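Local coordinates for protein GDNF family receptor alpha-3 (PDB 2GH0) that binds artemin, a growth factor that supports the survival of sensory and sympathetic peripheral neurons, leading to autophosphorylation and activation of the RET receptor, at residues Arg27-Lys30 with Ala31-Glu34; His44-Leu47 with Arg48-Thr52; Ala57-Pro60 with His61-Leu65; Asp108-Cys111 with Arg112-Val116. All blocks are in the same frame, centred on the assembly; numbering follows the deposited sequence.

Interaction 1. Residues Arg27-Lys30 with Ala31-Glu34; sequences RLRK and AYGE
R29 and Y32 meet three residues apart on helix 23-35: CG of R29 lies 4.1 Å from CE1 of the Y32 ring, and the guanidinium and ring planes stand 83° apart. The R29 carbonyl is used twice. Its O accepts the amide N of G33 at 2.9 Å, and the same O sits over one face of the Y32 ring, toward the rim. The Y32 ring reaches this place because CG is set between its own backbone N and carbonyl carbon (chi1 85°). A31 N to R27 O (3.0 Å), Y32 N to L28 O (3.3 Å) and E34 N to K30 O (3.0 Å) complete the i to i+4 set. This helix belongs to the first of two disulfide-rich, mainly helical GDNF/GAS1 domains in the chain, and here it faces a bound protein partner. R29 NH2 forms a salt bridge with an acidic side chain of that other protein chain, with R80 of the receptor close beside it. The hydroxyl of Y32 bonds to the carbonyl O of T84, and F53 meets the ring edge-to-face. A leucine in place of Y32 would probably leave T84 O without this partner and F53 without its aromatic mate.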
loop_
_atom_site.group_PDB
_atom_site.type_symbol
_atom_site.label_atom_id
_atom_site.label_comp_id
_atom_site.label_asym_id
_atom_site.label_seq_id
_atom_site.Cartn_x
_atom_site.Cartn_y
_atom_site.Cartn_z
ATOM N N ARG C 27 -10.351 4.886 27.157
ATOM C CA ARG C 27 -11.141 5.285 25.976
ATOM C C ARG C 27 -12.084 6.430 26.374
ATOM O O ARG C 27 -12.290 7.365 25.590
ATOM C CB ARG C 27 -11.898 4.123 25.375
ATOM C CG ARG C 27 -10.946 3.138 24.591
ATOM C CD ARG C 27 -11.411 2.798 23.212
ATOM N NE ARG C 27 -10.671 1.630 22.712
ATOM C CZ ARG C 27 -10.842 1.089 21.521
ATOM N NH1 ARG C 27 -11.737 1.599 20.679
ATOM N NH2 ARG C 27 -10.116 0.035 21.169
ATOM N N LEU C 28 -12.655 6.326 27.577
ATOM C CA LEU C 28 -13.648 7.347 28.057
ATOM C C LEU C 28 -12.971 8.693 28.367
ATOM O O LEU C 28 -13.562 9.772 28.157
ATOM C CB LEU C 28 -14.392 6.834 29.288
ATOM C CG LEU C 28 -15.267 5.607 28.979
ATOM C CD1 LEU C 28 -15.626 5.033 30.355
ATOM C CD2 LEU C 28 -16.533 5.998 28.277
ATOM N N ARG C 29 -11.768 8.628 28.921
ATOM C CA ARG C 29 -10.997 9.856 29.247
ATOM C C ARG C 29 -10.559 10.503 27.941
ATOM O O ARG C 29 -10.662 11.714 27.782
ATOM C CB ARG C 29 -9.751 9.509 30.083
ATOM C CG ARG C 29 -8.895 10.749 30.404
ATOM C CD ARG C 29 -7.789 10.396 31.457
ATOM N NE ARG C 29 -6.802 11.475 31.569
ATOM C CZ ARG C 29 -5.704 11.586 30.822
ATOM N NH1 ARG C 29 -5.385 10.683 29.902
ATOM N NH2 ARG C 29 -4.886 12.602 31.028
ATOM N N LYS C 30 -10.083 9.693 26.997
ATOM C CA LYS C 30 -9.670 10.202 25.687
ATOM C C LYS C 30 -10.846 10.889 24.974
ATOM O O LYS C 30 -10.655 11.896 24.274
ATOM C CB LYS C 30 -9.112 9.065 24.795
ATOM C CG LYS C 30 -7.575 8.870 24.982
ATOM C CD LYS C 30 -6.886 8.333 23.696
ATOM C CE LYS C 30 -5.360 8.646 23.594
ATOM N NZ LYS C 30 -4.622 7.376 22.768
ATOM N N ALA C 31 -12.026 10.279 25.078
ATOM C CA ALA C 31 -13.236 10.814 24.485
ATOM C C ALA C 31 -13.593 12.222 24.992
ATOM O O ALA C 31 -13.870 13.103 24.177
ATOM C CB ALA C 31 -14.417 9.856 24.709
ATOM N N TYR C 32 -13.587 12.459 26.317
ATOM C CA TYR C 32 -13.914 13.808 26.763
ATOM C C TYR C 32 -12.749 14.762 26.570
ATOM O O TYR C 32 -12.957 15.954 26.351
ATOM C CB TYR C 32 -14.463 13.858 28.214
ATOM C CG TYR C 32 -13.437 13.912 29.365
ATOM C CD1 TYR C 32 -13.231 12.818 30.204
ATOM C CD2 TYR C 32 -12.700 15.085 29.623
ATOM C CE1 TYR C 32 -12.311 12.891 31.269
ATOM C CE2 TYR C 32 -11.809 15.180 30.659
ATOM C CZ TYR C 32 -11.614 14.079 31.491
ATOM O OH TYR C 32 -10.693 14.158 32.537
ATOM N N GLY C 33 -11.519 14.248 26.680
ATOM C CA GLY C 33 -10.358 15.091 26.467
ATOM C C GLY C 33 -10.398 15.671 25.066
ATOM O O GLY C 33 -10.046 16.837 24.859
ATOM N N GLU C 34 -10.788 14.839 24.094
ATOM C CA GLU C 34 -10.949 15.289 22.702
ATOM C C GLU C 34 -12.084 16.310 22.549
ATOM O O GLU C 34 -11.916 17.320 21.840
ATOM C CB GLU C 34 -11.223 14.109 21.759
ATOM C CG GLU C 34 -11.384 14.512 20.296
ATOM C CD GLU C 34 -11.421 13.330 19.341
ATOM O OE1 GLU C 34 -11.608 12.173 19.789
ATOM O OE2 GLU C 34 -11.289 13.572 18.115
#

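Interaction 2. Residues His44-Leu47 with Arg48-Thr52; sequences HVCL and RQLLT
L50 lies one helical turn beyond C46, and its side chain follows the carbonyl of that residue before reaching the sulfur. CB of L50 rests 3.6 Å from C46 O and almost equally near L47 O. CG stays beside C46 O at 3.5 Å, because chi1 of -74° turns it anti to its own carbonyl carbon. From there CD1 reaches SG of C46, 4.0 Å away, an apolar contact alongside a disulfide, since C46 is joined to C36. The other methyl, CD2, packs on Y32 of helix 23-35. The backbone beneath is regular: L50 N gives its hydrogen to C46 O at 2.9 Å, and the amide N atoms of R48, Q49 and L51 bond to the carbonyl O atoms of H44, V45 and L47. Helix 43-56 belongs to the disulfide-bonded helical GDNF/GAS1 domain, its buried side carrying C46 and L50 against helices 23-35 and 87-90. L51 turns instead to helix 109-121 of the second such domain, where it packs on L110 and R114. On the exposed side R48 bends back along its own helix, so that one face of its guanidinium lies over CB of L51. Its NH2 donates to OG1 of T52 at 3.2 Å, OG1 lying 17° out of the guanidinium plane. That hydroxyl in turn donates to R48 O at 3.1 Å, and the amide N of T52 approaches the same oxygen from the opposite face of the carbonyl plane.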
loop_
_atom_site.group_PDB
_atom_site.type_symbol
_atom_site.label_atom_id
_atom_site.label_comp_id
_atom_site.label_asym_id
_atom_site.label_seq_id
_atom_site.Cartn_x
_atom_site.Cartn_y
_atom_site.Cartn_z
ATOM N N HIS C 44 -21.427 21.766 24.586
ATOM C CA HIS C 44 -22.419 20.710 24.827
ATOM C C HIS C 44 -21.890 19.285 24.547
ATOM O O HIS C 44 -22.323 18.312 25.182
ATOM C CB HIS C 44 -23.699 20.978 24.042
ATOM C CG HIS C 44 -23.522 20.959 22.560
ATOM N ND1 HIS C 44 -23.083 22.055 21.840
ATOM C CD2 HIS C 44 -23.764 19.983 21.649
ATOM C CE1 HIS C 44 -23.053 21.747 20.554
ATOM N NE2 HIS C 44 -23.465 20.498 20.409
ATOM N N VAL C 45 -20.957 19.176 23.612
ATOM C CA VAL C 45 -20.372 17.878 23.315
ATOM C C VAL C 45 -19.408 17.544 24.447
ATOM O O VAL C 45 -19.389 16.445 24.928
ATOM C CB VAL C 45 -19.640 17.861 21.975
ATOM C CG1 VAL C 45 -19.066 16.460 21.693
ATOM C CG2 VAL C 45 -20.594 18.248 20.883
ATOM N N CYS C 46 -18.627 18.520 24.884
ATOM C CA CYS C 46 -17.715 18.289 26.049
ATOM C C CYS C 46 -18.496 17.844 27.275
ATOM O O CYS C 46 -18.154 16.872 27.964
ATOM C CB CYS C 46 -16.918 19.568 26.298
ATOM S SG CYS C 46 -15.992 19.607 27.860
ATOM N N LEU C 47 -19.603 18.533 27.543
ATOM C CA LEU C 47 -20.410 18.231 28.732
ATOM C C LEU C 47 -20.949 16.791 28.619
ATOM O O LEU C 47 -20.946 16.054 29.579
ATOM C CB LEU C 47 -21.585 19.245 28.784
ATOM C CG LEU C 47 -21.620 20.408 29.741
ATOM C CD1 LEU C 47 -20.311 20.761 30.510
ATOM C CD2 LEU C 47 -22.485 21.609 29.138
ATOM N N ARG C 48 -21.417 16.405 27.449
ATOM C CA ARG C 48 -21.989 15.083 27.224
ATOM C C ARG C 48 -20.904 13.983 27.397
ATOM O O ARG C 48 -21.161 12.926 27.978
ATOM C CB ARG C 48 -22.552 14.998 25.795
ATOM C CG ARG C 48 -23.139 13.640 25.431
ATOM C CD ARG C 48 -24.311 13.302 26.383
ATOM N NE ARG C 48 -23.887 12.325 27.405
ATOM C CZ ARG C 48 -24.681 11.802 28.339
ATOM N NH1 ARG C 48 -25.972 12.148 28.422
ATOM N NH2 ARG C 48 -24.197 10.898 29.160
ATOM N N GLN C 49 -19.698 14.261 26.930
ATOM C CA GLN C 49 -18.572 13.272 27.117
ATOM C C GLN C 49 -18.131 13.171 28.574
ATOM O O GLN C 49 -17.704 12.094 29.038
ATOM C CB GLN C 49 -17.394 13.602 26.181
ATOM C CG GLN C 49 -17.753 13.438 24.687
ATOM C CD GLN C 49 -18.244 12.004 24.427
ATOM O OE1 GLN C 49 -17.539 11.040 24.699
ATOM N NE2 GLN C 49 -19.475 11.871 23.991
ATOM N N LEU C 50 -18.194 14.275 29.312
ATOM C CA LEU C 50 -17.976 14.249 30.781
ATOM C C LEU C 50 -19.022 13.385 31.501
ATOM O O LEU C 50 -18.674 12.547 32.373
ATOM C CB LEU C 50 -17.917 15.692 31.373
ATOM C CG LEU C 50 -16.609 16.451 31.070
ATOM C CD1 LEU C 50 -16.823 17.885 31.418
ATOM C CD2 LEU C 50 -15.414 15.911 31.899
ATOM N N LEU C 51 -20.284 13.568 31.147
ATOM C CA LEU C 51 -21.355 12.802 31.767
ATOM C C LEU C 51 -21.155 11.316 31.526
ATOM O O LEU C 51 -21.288 10.495 32.456
ATOM C CB LEU C 51 -22.713 13.240 31.223
ATOM C CG LEU C 51 -23.273 14.551 31.833
ATOM C CD1 LEU C 51 -24.418 14.989 30.959
ATOM C CD2 LEU C 51 -23.730 14.371 33.269
ATOM N N THR C 52 -20.818 10.973 30.299
ATOM C CA THR C 52 -20.563 9.550 29.937
ATOM C C THR C 52 -19.390 9.014 30.710
ATOM O O THR C 52 -19.425 7.868 31.189
ATOM C CB THR C 52 -20.269 9.444 28.468
ATOM O OG1 THR C 52 -21.445 9.892 27.782
ATOM C CG2 THR C 52 -19.949 8.015 28.065
#

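Interaction 3. Residues Ala57-Pro60 with His61-Leu65; sequences AAEP and HAQGL
A58 and H61 meet at the start of helix 59-66, CB of A58 lying 3.5 Å from ND1 of the imidazole. A water joins the same two residues: it accepts from A58 N at 2.8 Å and is hydrogen-bonded to H61 ND1. Beside them CB of A57 touches CB of A62 at 4.1 Å, while A58 O receives the amide N of A62 at 2.9 Å in an almost straight bond (171°). One residue on, Q63 N bonds to E59 O, and the extended Q63 side chain runs past that oxygen, its CG only 3.3 Å away. A second water links the two polar ends, donating to E59 OE1 at 2.9 Å and accepting from Q63 NE2. In the next shell R140 of helix 135-143 makes a salt bridge to the same OE1, and L139 and L143 pack on Q63. F53 and F54 cover A62 from helix 43-56, and C25 of helix 23-35 lies against H61. A58 holds the N-cap position with no side-chain acceptor to offer the first turn. This is the short link between helices 43-56 and 59-66 of the first GDNF/GAS1 domain, with A57 leaving the preceding helix and P60 in the first turn of the next.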
loop_
_atom_site.group_PDB
_atom_site.type_symbol
_atom_site.label_atom_id
_atom_site.label_comp_id
_atom_site.label_asym_id
_atom_site.label_seq_id
_atom_site.Cartn_x
_atom_site.Cartn_y
_atom_site.Cartn_z
ATOM N N ALA C 57 -17.112 4.893 33.570
ATOM C CA ALA C 57 -15.801 4.519 34.115
ATOM C C ALA C 57 -16.010 3.846 35.472
ATOM O O ALA C 57 -16.920 4.233 36.196
ATOM C CB ALA C 57 -14.942 5.754 34.312
ATOM N N ALA C 58 -15.130 2.906 35.864
ATOM C CA ALA C 58 -15.256 2.315 37.214
ATOM C C ALA C 58 -15.161 3.428 38.244
ATOM O O ALA C 58 -14.296 4.336 38.065
ATOM C CB ALA C 58 -14.159 1.230 37.418
ATOM N N GLU C 59 -16.003 3.415 39.301
ATOM C CA GLU C 59 -15.991 4.498 40.259
ATOM C C GLU C 59 -14.591 4.721 40.829
ATOM O O GLU C 59 -14.171 5.872 40.987
ATOM C CB GLU C 59 -16.997 4.332 41.409
ATOM C CG GLU C 59 -18.435 4.520 41.029
ATOM C CD GLU C 59 -19.364 3.762 41.957
ATOM O OE1 GLU C 59 -19.437 4.193 43.138
ATOM O OE2 GLU C 59 -20.002 2.751 41.525
ATOM N N PRO C 60 -13.897 3.629 41.176
ATOM C CA PRO C 60 -12.581 3.923 41.741
ATOM C C PRO C 60 -11.594 4.626 40.758
ATOM O O PRO C 60 -10.745 5.368 41.200
ATOM C CB PRO C 60 -12.086 2.544 42.173
ATOM C CG PRO C 60 -13.347 1.659 42.280
ATOM C CD PRO C 60 -14.225 2.155 41.184
ATOM N N HIS C 61 -11.657 4.292 39.458
ATOM C CA HIS C 61 -10.844 4.994 38.453
ATOM C C HIS C 61 -11.253 6.446 38.288
ATOM O O HIS C 61 -10.425 7.354 38.248
ATOM C CB HIS C 61 -10.893 4.266 37.079
ATOM C CG HIS C 61 -10.219 2.934 37.101
ATOM N ND1 HIS C 61 -10.778 1.808 36.557
ATOM C CD2 HIS C 61 -9.031 2.549 37.626
ATOM C CE1 HIS C 61 -9.974 0.769 36.752
ATOM N NE2 HIS C 61 -8.910 1.195 37.412
ATOM N N ALA C 62 -12.535 6.670 38.216
ATOM C CA ALA C 62 -13.024 8.052 38.081
ATOM C C ALA C 62 -12.682 8.941 39.306
ATOM O O ALA C 62 -12.271 10.130 39.178
ATOM C CB ALA C 62 -14.584 7.979 37.751
ATOM N N GLN C 63 -12.791 8.380 40.521
ATOM C CA GLN C 63 -12.432 9.139 41.757
ATOM C C GLN C 63 -10.946 9.308 41.924
ATOM O O GLN C 63 -10.501 10.319 42.438
ATOM C CB GLN C 63 -13.029 8.366 42.964
ATOM C CG GLN C 63 -14.606 8.546 42.827
ATOM C CD GLN C 63 -15.407 7.824 43.855
ATOM O OE1 GLN C 63 -14.861 7.347 44.841
ATOM N NE2 GLN C 63 -16.720 7.752 43.638
ATOM N N GLY C 64 -10.164 8.359 41.437
ATOM C CA GLY C 64 -8.699 8.506 41.448
ATOM C C GLY C 64 -8.282 9.661 40.529
ATOM O O GLY C 64 -7.383 10.463 40.875
ATOM N N LEU C 65 -8.914 9.713 39.378
ATOM C CA LEU C 65 -8.572 10.704 38.360
ATOM C C LEU C 65 -8.803 12.140 38.931
ATOM O O LEU C 65 -7.990 13.087 38.795
ATOM C CB LEU C 65 -9.491 10.474 37.145
ATOM C CG LEU C 65 -9.219 11.471 36.004
ATOM C CD1 LEU C 65 -7.805 11.292 35.430
ATOM C CD2 LEU C 65 -10.284 11.467 34.879
HETATM O O HOH W 1 -12.728 2.046 34.618
HETATM O O HOH W 2 -18.564 6.110 45.181
#

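Interaction 4. Residues Asp108-Cys111 with Arg112-Val116; sequences DPLC and RSRLV
The guanidinium of R114 has the CD1 methyl of L110 over one face, 3.6 Å from NE and 3.8 Å from both CZ and NH2. At its end NH1 donates to the carbonyl O of G144. A second flat group, the carboxylate of D108, is met from above its plane: the amide N of C111 approaches OD2 from 44° out of it, at 2.9 Å. D108 is therefore the N-cap of helix 109-121, in the second GDNF/GAS1 domain, and its side chain takes up an amide hydrogen of the first turn. P109 follows the cap directly, where the lack of an amide hydrogen costs the helix no bond. D108 also serves through its backbone, its O receiving R112 N in a practically linear bond (178°). R114 leaves the helix with CG anti to its own carbonyl carbon (chi1 -58°) and bends at chi2, which brings CG to 3.1 Å from L110 O, a close fit, before NE continues beside the leucine. An alanine at R114 would probably leave L110 CD1 without the flat group beside it and G144 O without its donor. On the buried side C111 forms a disulfide with C105 of helix 98-106, and its O accepts the amide N of L115 at 3.0 Å.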
loop_
_atom_site.group_PDB
_atom_site.type_symbol
_atom_site.label_atom_id
_atom_site.label_comp_id
_atom_site.label_asym_id
_atom_site.label_seq_id
_atom_site.Cartn_x
_atom_site.Cartn_y
_atom_site.Cartn_z
ATOM N N ASP C 108 -34.063 20.757 32.776
ATOM C CA ASP C 108 -33.640 19.470 32.156
ATOM C C ASP C 108 -33.832 18.338 33.152
ATOM O O ASP C 108 -33.188 18.362 34.213
ATOM C CB ASP C 108 -32.132 19.494 31.812
ATOM C CG ASP C 108 -31.602 18.106 31.377
ATOM O OD1 ASP C 108 -32.136 17.500 30.432
ATOM O OD2 ASP C 108 -30.639 17.618 31.995
ATOM N N PRO C 109 -34.685 17.352 32.814
ATOM C CA PRO C 109 -34.891 16.237 33.745
ATOM C C PRO C 109 -33.636 15.521 34.314
ATOM O O PRO C 109 -33.631 15.191 35.518
ATOM C CB PRO C 109 -35.718 15.260 32.917
ATOM C CG PRO C 109 -36.541 16.190 31.976
ATOM C CD PRO C 109 -35.526 17.223 31.598
ATOM N N LEU C 110 -32.610 15.247 33.481
ATOM C CA LEU C 110 -31.342 14.652 33.979
ATOM C C LEU C 110 -30.656 15.475 35.054
ATOM O O LEU C 110 -30.204 14.933 36.094
ATOM C CB LEU C 110 -30.334 14.407 32.834
ATOM C CG LEU C 110 -28.961 13.795 33.210
ATOM C CD1 LEU C 110 -29.171 12.491 33.929
ATOM C CD2 LEU C 110 -28.127 13.485 31.955
ATOM N N CYS C 111 -30.442 16.752 34.777
ATOM C CA CYS C 111 -29.786 17.632 35.781
ATOM C C CYS C 111 -30.590 17.708 37.066
ATOM O O CYS C 111 -30.034 17.575 38.127
ATOM C CB CYS C 111 -29.535 19.020 35.238
ATOM S SG CYS C 111 -28.594 20.043 36.423
ATOM N N ARG C 112 -31.922 17.908 36.977
ATOM C CA ARG C 112 -32.722 17.911 38.218
ATOM C C ARG C 112 -32.476 16.641 39.088
ATOM O O ARG C 112 -32.235 16.717 40.314
ATOM C CB ARG C 112 -34.232 18.072 37.915
ATOM C CG ARG C 112 -35.010 18.148 39.263
ATOM C CD ARG C 112 -36.487 18.038 39.078
ATOM N NE ARG C 112 -37.051 19.222 38.454
ATOM C CZ ARG C 112 -37.430 20.345 39.088
ATOM N NH1 ARG C 112 -37.258 20.525 40.407
ATOM N NH2 ARG C 112 -37.955 21.324 38.364
ATOM N N SER C 113 -32.530 15.478 38.438
ATOM C CA SER C 113 -32.284 14.192 39.095
ATOM C C SER C 113 -30.876 14.062 39.738
ATOM O O SER C 113 -30.735 13.527 40.849
ATOM C CB SER C 113 -32.556 13.082 38.064
ATOM O OG SER C 113 -32.231 11.784 38.539
ATOM N N ARG C 114 -29.835 14.542 39.052
ATOM C CA ARG C 114 -28.460 14.519 39.611
ATOM C C ARG C 114 -28.355 15.416 40.805
ATOM O O ARG C 114 -27.644 15.084 41.790
ATOM C CB ARG C 114 -27.441 14.889 38.560
ATOM C CG ARG C 114 -27.543 13.884 37.322
ATOM C CD ARG C 114 -26.957 12.497 37.795
ATOM N NE ARG C 114 -27.091 11.470 36.747
ATOM C CZ ARG C 114 -26.155 11.248 35.825
ATOM N NH1 ARG C 114 -25.066 11.976 35.857
ATOM N NH2 ARG C 114 -26.271 10.285 34.891
ATOM N N LEU C 115 -29.054 16.557 40.724
ATOM C CA LEU C 115 -29.027 17.532 41.867
ATOM C C LEU C 115 -29.806 16.968 43.048
ATOM O O LEU C 115 -29.358 17.070 44.178
ATOM C CB LEU C 115 -29.545 18.923 41.490
ATOM C CG LEU C 115 -29.375 20.004 42.582
ATOM C CD1 LEU C 115 -27.904 20.298 42.965
ATOM C CD2 LEU C 115 -30.073 21.294 42.189
ATOM N N VAL C 116 -30.940 16.338 42.782
ATOM C CA VAL C 116 -31.625 15.612 43.851
ATOM C C VAL C 116 -30.722 14.558 44.537
ATOM O O VAL C 116 -30.683 14.485 45.770
ATOM C CB VAL C 116 -32.884 14.977 43.377
ATOM C CG1 VAL C 116 -33.371 13.972 44.386
ATOM C CG2 VAL C 116 -33.924 16.054 43.121
#

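All four are local contacts along one helix: interactions 1 and 2 lie within helices, 3 and 4 at helix starts. The first three share one GDNF/GAS1 domain; interaction 4 belongs to the next. Interactions 1 and 2 pack directly, through A31 on Q49, and interaction 3 adjoins interaction 1 through L65 on Y32 and R29. L51 ties interaction 2 to interaction 4, whereas interactions 1 and 4 stay about 13 Å apart at their nearest atoms. R29 and Y32, C46 and L50, A62 and Q63, C111 and L115 are buried; R27, E34, R48, P60 and R112 are exposed. The chemistry differs: 27-34 reaches another protein chain, 57-65 uses waters, and 44-52 and 108-116 each carry a disulfide cysteine.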